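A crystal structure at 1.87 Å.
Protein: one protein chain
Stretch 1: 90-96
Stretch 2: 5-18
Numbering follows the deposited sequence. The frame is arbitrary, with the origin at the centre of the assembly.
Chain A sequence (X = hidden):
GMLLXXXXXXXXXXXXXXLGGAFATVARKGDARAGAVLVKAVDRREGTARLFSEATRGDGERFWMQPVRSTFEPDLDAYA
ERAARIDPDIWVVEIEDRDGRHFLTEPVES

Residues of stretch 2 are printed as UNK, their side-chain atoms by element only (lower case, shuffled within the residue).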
ATOM      1  N   ILE A  90      -4.029  -7.787  -8.316  1.00 26.16           N
ATOM      2  CA  ILE A  90      -3.490  -6.832  -7.344  1.00 26.34           C
ATOM      3  C   ILE A  90      -4.538  -6.307  -6.320  1.00 28.85           C
ATOM      4  O   ILE A  90      -5.709  -6.060  -6.641  1.00 29.08           O
ATOM      5  CB  ILE A  90      -2.767  -5.641  -8.056  1.00 30.14           C
ATOM      6  CG1 ILE A  90      -1.657  -5.054  -7.169  1.00 31.32           C
ATOM      7  CG2 ILE A  90      -3.759  -4.548  -8.568  1.00 28.30           C
ATOM      8  CD1 ILE A  90      -0.625  -4.064  -7.920  1.00 31.13           C
ATOM      9  N   TRP A  91      -4.063  -6.123  -5.086  1.00 23.46           N
ATOM     10  CA  TRP A  91      -4.775  -5.490  -3.990  1.00 23.12           C
ATOM     11  C   TRP A  91      -4.390  -4.042  -3.947  1.00 26.74           C
ATOM     12  O   TRP A  91      -3.263  -3.690  -4.299  1.00 24.59           O
ATOM     13  CB  TRP A  91      -4.387  -6.119  -2.635  1.00 22.56           C
ATOM     14  CG  TRP A  91      -4.914  -7.506  -2.410  1.00 23.44           C
ATOM     15  CD1 TRP A  91      -4.478  -8.656  -2.991  1.00 25.85           C
ATOM     16  CD2 TRP A  91      -5.908  -7.884  -1.457  1.00 23.62           C
ATOM     17  NE1 TRP A  91      -5.153  -9.736  -2.466  1.00 25.14           N
ATOM     18  CE2 TRP A  91      -6.046  -9.289  -1.530  1.00 26.76           C
ATOM     19  CE3 TRP A  91      -6.715  -7.165  -0.555  1.00 25.31           C
ATOM     20  CZ2 TRP A  91      -6.947  -9.998  -0.724  1.00 26.86           C
ATOM     21  CZ3 TRP A  91      -7.621  -7.861   0.233  1.00 27.44           C
ATOM     22  CH2 TRP A  91      -7.730  -9.264   0.147  1.00 29.31           C
ATOM     23  N   VAL A  92      -5.306  -3.191  -3.496  1.00 24.71           N
ATOM     24  CA  VAL A  92      -4.997  -1.788  -3.268  1.00 23.14           C
ATOM     25  C   VAL A  92      -5.546  -1.473  -1.895  1.00 24.79           C
ATOM     26  O   VAL A  92      -6.725  -1.728  -1.630  1.00 23.98           O
ATOM     27  CB  VAL A  92      -5.524  -0.806  -4.363  1.00 26.35           C
ATOM     28  CG1 VAL A  92      -5.170   0.651  -4.002  1.00 24.93           C
ATOM     29  CG2 VAL A  92      -4.963  -1.165  -5.754  1.00 26.24           C
ATOM     30  N   VAL A  93      -4.691  -0.927  -1.023  1.00 23.26           N
ATOM     31  CA  VAL A  93      -5.069  -0.585   0.340  1.00 22.09           C
ATOM     32  C   VAL A  93      -4.835   0.890   0.517  1.00 27.97           C
ATOM     33  O   VAL A  93      -3.738   1.376   0.213  1.00 28.17           O
ATOM     34  CB  VAL A  93      -4.292  -1.424   1.404  1.00 26.15           C
ATOM     35  CG1 VAL A  93      -4.644  -0.945   2.809  1.00 26.00           C
ATOM     36  CG2 VAL A  93      -4.600  -2.928   1.264  1.00 26.12           C
ATOM     37  N   GLU A  94      -5.862   1.620   0.960  1.00 24.65           N
ATOM     38  CA  GLU A  94      -5.703   3.067   1.157  1.00 24.96           C
ATOM     39  C   GLU A  94      -5.752   3.336   2.650  1.00 29.49           C
ATOM     40  O   GLU A  94      -6.615   2.809   3.357  1.00 27.86           O
ATOM     41  CB  GLU A  94      -6.804   3.839   0.374  1.00 27.00           C
ATOM     42  CG  GLU A  94      -6.641   5.344   0.395  1.00 37.42           C
ATOM     43  CD  GLU A  94      -7.494   6.077  -0.631  1.00 58.44           C
ATOM     44  OE1 GLU A  94      -8.514   5.508  -1.078  1.00 46.10           O
ATOM     45  OE2 GLU A  94      -7.145   7.224  -0.987  1.00 59.05           O
ATOM     46  N   ILE A  95      -4.752   4.076   3.147  1.00 28.01           N
ATOM     47  CA  ILE A  95      -4.646   4.410   4.555  1.00 27.26           C
ATOM     48  C   ILE A  95      -4.617   5.928   4.670  1.00 32.36           C
ATOM     49  O   ILE A  95      -3.771   6.581   4.059  1.00 32.02           O
ATOM     50  CB  ILE A  95      -3.400   3.736   5.209  1.00 29.26           C
ATOM     51  CG1 ILE A  95      -3.495   2.164   5.144  1.00 30.05           C
ATOM     52  CG2 ILE A  95      -3.215   4.235   6.653  1.00 30.49           C
ATOM     53  CD1 ILE A  95      -2.263   1.466   5.458  1.00 34.42           C
ATOM     54  N   GLU A  96      -5.534   6.476   5.455  1.00 30.59           N
ATOM     55  CA  GLU A  96      -5.631   7.899   5.696  1.00 31.96           C
ATOM     56  C   GLU A  96      -5.287   8.150   7.149  1.00 34.33           C
ATOM     57  O   GLU A  96      -5.984   7.691   8.054  1.00 34.22           O
ATOM     58  CB  GLU A  96      -7.013   8.422   5.325  1.00 35.95           C
ATOM     59  CG  GLU A  96      -7.183   8.691   3.841  1.00 51.99           C
ATOM     60  CD  GLU A  96      -8.566   9.176   3.453  1.00 83.24           C
ATOM     61  OE1 GLU A  96      -9.483   8.332   3.337  1.00 91.54           O
ATOM     62  OE2 GLU A  96      -8.730  10.401   3.256  1.00 82.24           O
ATOM     63  N   UNK A   5      -0.519 -15.959   3.000  1.00 26.36           N
ATOM     64  CA  UNK A   5      -1.580 -15.497   2.091  1.00 25.77           C
ATOM     65  C   UNK A   5      -1.734 -14.009   2.209  1.00 26.34           C
ATOM     66  O   UNK A   5      -1.662 -13.477   3.305  1.00 25.91           O
ATOM     67  o   UNK A   5      -2.814 -17.552   2.001  1.00 34.57           O
ATOM     68  c   UNK A   5      -2.909 -16.193   2.383  1.00 28.95           C
ATOM     69  N   UNK A   6      -1.908 -13.320   1.075  1.00 23.31           N
ATOM     70  CA  UNK A   6      -2.032 -11.859   1.044  1.00 23.43           C
ATOM     71  C   UNK A   6      -3.161 -11.340   1.941  1.00 26.25           C
ATOM     72  O   UNK A   6      -2.966 -10.333   2.628  1.00 25.85           O
ATOM     73  c   UNK A   6      -2.297  -9.856  -0.482  1.00 22.81           C
ATOM     74  c   UNK A   6      -2.217 -11.373  -0.399  1.00 26.02           C
ATOM     75  o   UNK A   6      -1.112 -11.853  -1.164  1.00 27.98           O
ATOM     76  N   UNK A   7      -4.330 -12.010   1.942  1.00 23.02           N
ATOM     77  CA  UNK A   7      -5.473 -11.527   2.729  1.00 22.96           C
ATOM     78  C   UNK A   7      -5.153 -11.521   4.231  1.00 24.41           C
ATOM     79  O   UNK A   7      -5.627 -10.648   4.943  1.00 24.55           O
ATOM     80  o   UNK A   7      -7.769 -14.217   3.499  1.00 37.15           O
ATOM     81  o   UNK A   7      -5.724 -14.478   2.760  1.00 31.00           O
ATOM     82  c   UNK A   7      -6.750 -12.356   2.425  1.00 26.18           C
ATOM     83  c   UNK A   7      -6.738 -13.780   2.952  1.00 32.24           C
ATOM     84  N   UNK A   8      -4.317 -12.469   4.708  1.00 21.10           N
ATOM     85  CA  UNK A   8      -3.894 -12.495   6.129  1.00 19.26           C
ATOM     86  C   UNK A   8      -3.037 -11.241   6.421  1.00 22.34           C
ATOM     87  O   UNK A   8      -3.211 -10.564   7.437  1.00 21.63           O
ATOM     88  c   UNK A   8      -3.150 -13.823   6.432  1.00 21.24           C
ATOM     89  c   UNK A   8      -2.502 -13.808   7.844  1.00 22.84           C
ATOM     90  c   UNK A   8      -3.489 -16.426   6.414  1.00 26.11           C
ATOM     91  c   UNK A   8      -4.145 -15.026   6.330  1.00 21.84           C
ATOM     92  N   UNK A   9      -2.095 -10.979   5.550  1.00 20.72           N
ATOM     93  CA  UNK A   9      -1.193  -9.834   5.661  1.00 21.59           C
ATOM     94  C   UNK A   9      -1.998  -8.509   5.589  1.00 26.05           C
ATOM     95  O   UNK A   9      -1.730  -7.561   6.341  1.00 25.81           O
ATOM     96  c   UNK A   9       0.702  -7.485   4.066  1.00 21.97           C
ATOM     97  c   UNK A   9       0.878  -8.813   4.579  1.00 22.37           C
ATOM     98  c   UNK A   9       2.100  -8.830   5.206  1.00 25.16           C
ATOM     99  c   UNK A   9       0.987  -4.803   3.320  1.00 24.55           C
ATOM    100  c   UNK A   9       2.018  -5.399   4.037  1.00 23.13           C
ATOM    101  n   UNK A   9       2.711  -7.593   5.076  1.00 24.06           N
ATOM    102  c   UNK A   9      -0.135  -9.932   4.539  1.00 21.39           C
ATOM    103  c   UNK A   9      -0.192  -5.502   3.011  1.00 24.63           C
ATOM    104  c   UNK A   9       1.865  -6.748   4.392  1.00 24.58           C
ATOM    105  c   UNK A   9      -0.332  -6.843   3.341  1.00 23.30           C
ATOM    106  N   UNK A  10      -2.978  -8.437   4.679  1.00 23.82           N
ATOM    107  CA  UNK A  10      -3.814  -7.239   4.539  1.00 23.70           C
ATOM    108  C   UNK A  10      -4.651  -7.031   5.822  1.00 27.29           C
ATOM    109  O   UNK A  10      -4.715  -5.899   6.314  1.00 23.61           O
ATOM    110  c   UNK A  10      -5.642  -6.061   3.200  1.00 27.23           C
ATOM    111  c   UNK A  10      -3.784  -7.253   1.987  1.00 25.89           C
ATOM    112  c   UNK A  10      -4.678  -7.254   3.242  1.00 26.97           C
ATOM    113  N   UNK A  11      -5.212  -8.118   6.403  1.00 26.56           N
ATOM    114  CA  UNK A  11      -5.985  -8.041   7.655  1.00 26.37           C
ATOM    115  C   UNK A  11      -5.121  -7.467   8.785  1.00 29.00           C
ATOM    116  O   UNK A  11      -5.601  -6.643   9.572  1.00 27.00           O
ATOM    117  c   UNK A  11      -6.539  -9.420   8.041  1.00 27.45           C
ATOM    118  N   UNK A  12      -3.845  -7.879   8.858  1.00 25.62           N
ATOM    119  CA  UNK A  12      -2.944  -7.366   9.889  1.00 24.45           C
ATOM    120  C   UNK A  12      -2.678  -5.862   9.670  1.00 26.05           C
ATOM    121  O   UNK A  12      -2.620  -5.097  10.630  1.00 24.42           O
ATOM    122  c   UNK A  12      -1.623  -8.134   9.866  1.00 24.35           C
ATOM    123  N   UNK A  13      -2.469  -5.451   8.413  1.00 24.90           N
ATOM    124  CA  UNK A  13      -2.200  -4.036   8.104  1.00 24.22           C
ATOM    125  C   UNK A  13      -3.410  -3.148   8.493  1.00 28.82           C
ATOM    126  O   UNK A  13      -3.240  -2.132   9.194  1.00 26.85           O
ATOM    127  c   UNK A  13      -1.528  -2.401   4.594  1.00 25.25           C
ATOM    128  c   UNK A  13      -0.502  -1.684   6.731  1.00 25.97           C
ATOM    129  c   UNK A  13      -1.729  -2.398   6.098  1.00 25.90           C
ATOM    130  c   UNK A  13      -1.856  -3.871   6.620  1.00 23.88           C
ATOM    131  N   UNK A  14      -4.624  -3.565   8.078  1.00 26.32           N
ATOM    132  CA  UNK A  14      -5.883  -2.848   8.387  1.00 27.40           C
ATOM    133  C   UNK A  14      -6.048  -2.747   9.865  1.00 29.08           C
ATOM    134  O   UNK A  14      -6.290  -1.658  10.384  1.00 29.13           O
ATOM    135  c   UNK A  14      -7.057  -3.543   6.225  1.00 31.12           C
ATOM    136  c   UNK A  14      -8.105  -4.521   5.627  1.00 39.78           C
ATOM    137  c   UNK A  14      -8.455  -2.887   8.240  1.00 32.55           C
ATOM    138  c   UNK A  14      -7.137  -3.522   7.745  1.00 30.73           C
ATOM    139  N   UNK A  15      -5.889  -3.873  10.568  1.00 27.71           N
ATOM    140  CA  UNK A  15      -6.033  -3.932  12.011  1.00 28.88           C
ATOM    141  C   UNK A  15      -5.079  -2.971  12.706  1.00 33.87           C
ATOM    142  O   UNK A  15      -5.511  -2.199  13.561  1.00 34.53           O
ATOM    143  n   UNK A  15      -4.945  -7.244  15.591  1.00 43.47           N
ATOM    144  n   UNK A  15      -4.993  -7.419  17.880  1.00 42.11           N
ATOM    145  c   UNK A  15      -5.600  -7.135  16.740  1.00 54.35           C
ATOM    146  c   UNK A  15      -5.528  -6.975  14.285  1.00 42.03           C
ATOM    147  c   UNK A  15      -5.799  -5.373  12.495  1.00 29.72           C
ATOM    148  n   UNK A  15      -6.856  -6.696  16.759  1.00 38.12           N
ATOM    149  c   UNK A  15      -5.549  -5.495  13.966  1.00 35.91           C
ATOM    150  N   UNK A  16      -3.788  -3.011  12.339  1.00 29.70           N
ATOM    151  CA  UNK A  16      -2.765  -2.129  12.888  1.00 28.89           C
ATOM    152  C   UNK A  16      -3.090  -0.643  12.633  1.00 30.96           C
ATOM    153  O   UNK A  16      -2.932   0.184  13.526  1.00 31.75           O
ATOM    154  n   UNK A  16       0.902  -5.234  11.146  1.00 28.62           N
ATOM    155  c   UNK A  16      -0.176  -1.985  12.940  1.00 30.96           C
ATOM    156  c   UNK A  16       1.082  -2.773  12.569  1.00 25.71           C
ATOM    157  n   UNK A  16       1.252  -2.947  11.118  1.00 23.29           N
ATOM    158  n   UNK A  16       1.337  -4.167   9.155  1.00 24.68           N
ATOM    159  c   UNK A  16       1.158  -4.112  10.474  1.00 30.70           C
ATOM    160  c   UNK A  16      -1.405  -2.502  12.246  1.00 29.49           C
ATOM    161  N   UNK A  17      -3.492  -0.295  11.404  1.00 27.30           N
ATOM    162  CA  UNK A  17      -3.804   1.093  11.058  1.00 26.96           C
ATOM    163  C   UNK A  17      -4.994   1.577  11.872  1.00 33.24           C
ATOM    164  O   UNK A  17      -4.917   2.646  12.481  1.00 32.27           O
ATOM    165  c   UNK A  17      -4.074   1.221   9.565  1.00 26.61           C
ATOM    166  N   UNK A  18      -6.069   0.751  11.951  1.00 31.64           N
ATOM    167  CA  UNK A  18      -7.268   1.096  12.729  1.00 32.09           C
ATOM    168  C   UNK A  18      -6.933   1.300  14.192  1.00 33.85           C
ATOM    169  O   UNK A  18      -7.402   2.274  14.763  1.00 34.08           O
ATOM    170  o   UNK A  18     -11.029  -0.719  10.208  1.00 51.03           O
ATOM    171  o   UNK A  18     -10.149  -1.982  11.789  1.00 46.38           O
ATOM    172  c   UNK A  18     -10.151  -0.955  11.068  1.00 57.00           C
ATOM    173  c   UNK A  18      -9.023   0.046  11.220  1.00 44.25           C
ATOM    174  c   UNK A  18      -8.363   0.043  12.587  1.00 33.68           C
TER

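Position 5 carries one carbon and then one oxygen, the shortest hydroxyl side chain, and reaches nothing on the strand: Ser5. It sits at the N-cap position, but its side chain makes no capping bond.

Position 6 has a carbon bearing one oxygen and one carbon, a branched hydroxyl. The terminal carbon settles over a face of the Trp91 indole, so this is Thr6. Its CG2 lies 3.7 Å from the centroid of the Trp91 five-membered ring and 3.5 Å from Trp91 NE1, while OG1 is hydrogen-bonded elsewhere in the structure. One short side chain thus offers its methyl to the ring and still has its polar atom satisfied.

Position 7 shows two carbons, the second carrying two oxygens: Asp7. Its CB comes 3.9 Å from Trp91 CZ2, obliquely to the ring, and the carboxylate leads away from the strand.

Position 8 has four carbons forked at the first, one arm two carbons long. This is Ile8, exposed and out of reach.

At position 9, one carbon leads into fused five- and six-membered rings holding eight carbons and one nitrogen, which can only be Trp9. Despite its size it comes no nearer to the strand than 5.4 Å, from Trp9 CZ3 to Val93 CG2.

Position 10 has one carbon carrying two more, and it points toward the strand: Val10. It packs against two neighbours: Val10 CG2 lies over the Trp91 six-membered ring, 4.2 Å from its centroid, and Val10 CG1 is 3.8 Å from Val93 CG2.

Positions 11 and 12 each have a single carbon, and neither reaches the strand: Ala11 and Ala12.

Position 13 has four carbons forked at the second, and both tips touch the strand. It is Leu13, with CD2 3.9 Å from Val93 CG1 and CD1 3.8 Å from Ile95 CD1, so that it bridges two successive inward strand residues.

Position 14 has four carbons forked at the first, one arm longer. Ile14 starts out sideways, and its end comes nearer without making close contact.

Positions 15 and 16 each have three carbons, a nitrogen, then a carbon with two more nitrogens: Arg15 and Arg16, both out of reach.

Position 17 holds one carbon, directed toward the strand. Ala17 places CB 4.3 Å from Ile95 CG2, where the backbones come closest in the register, 7.3 Å between the CA atoms of Ile95 and Ala17.

Position 18 has three carbons, the third with two oxygens: Glu18, exposed and clear of the strand.

The contact works by matching two periodicities. Helix and strand run nearly parallel, at 10°, with their axes 10.0 Å apart. Alternation along the strand turns Trp91, Val93 and Ile95 inward; helical spacing presents Thr6, Val10, Leu13 and Ala17 to them. No hydrogen bond crosses the interface, and 377 Å² is buried by apolar packing and CH-pi contacts. The broad indole packs on Thr6 and Val10 where the backbones stand farther apart, and Ala17 lies where they are closest.

Stretch 2, residues 5-18: STDIWVAALIRRAE
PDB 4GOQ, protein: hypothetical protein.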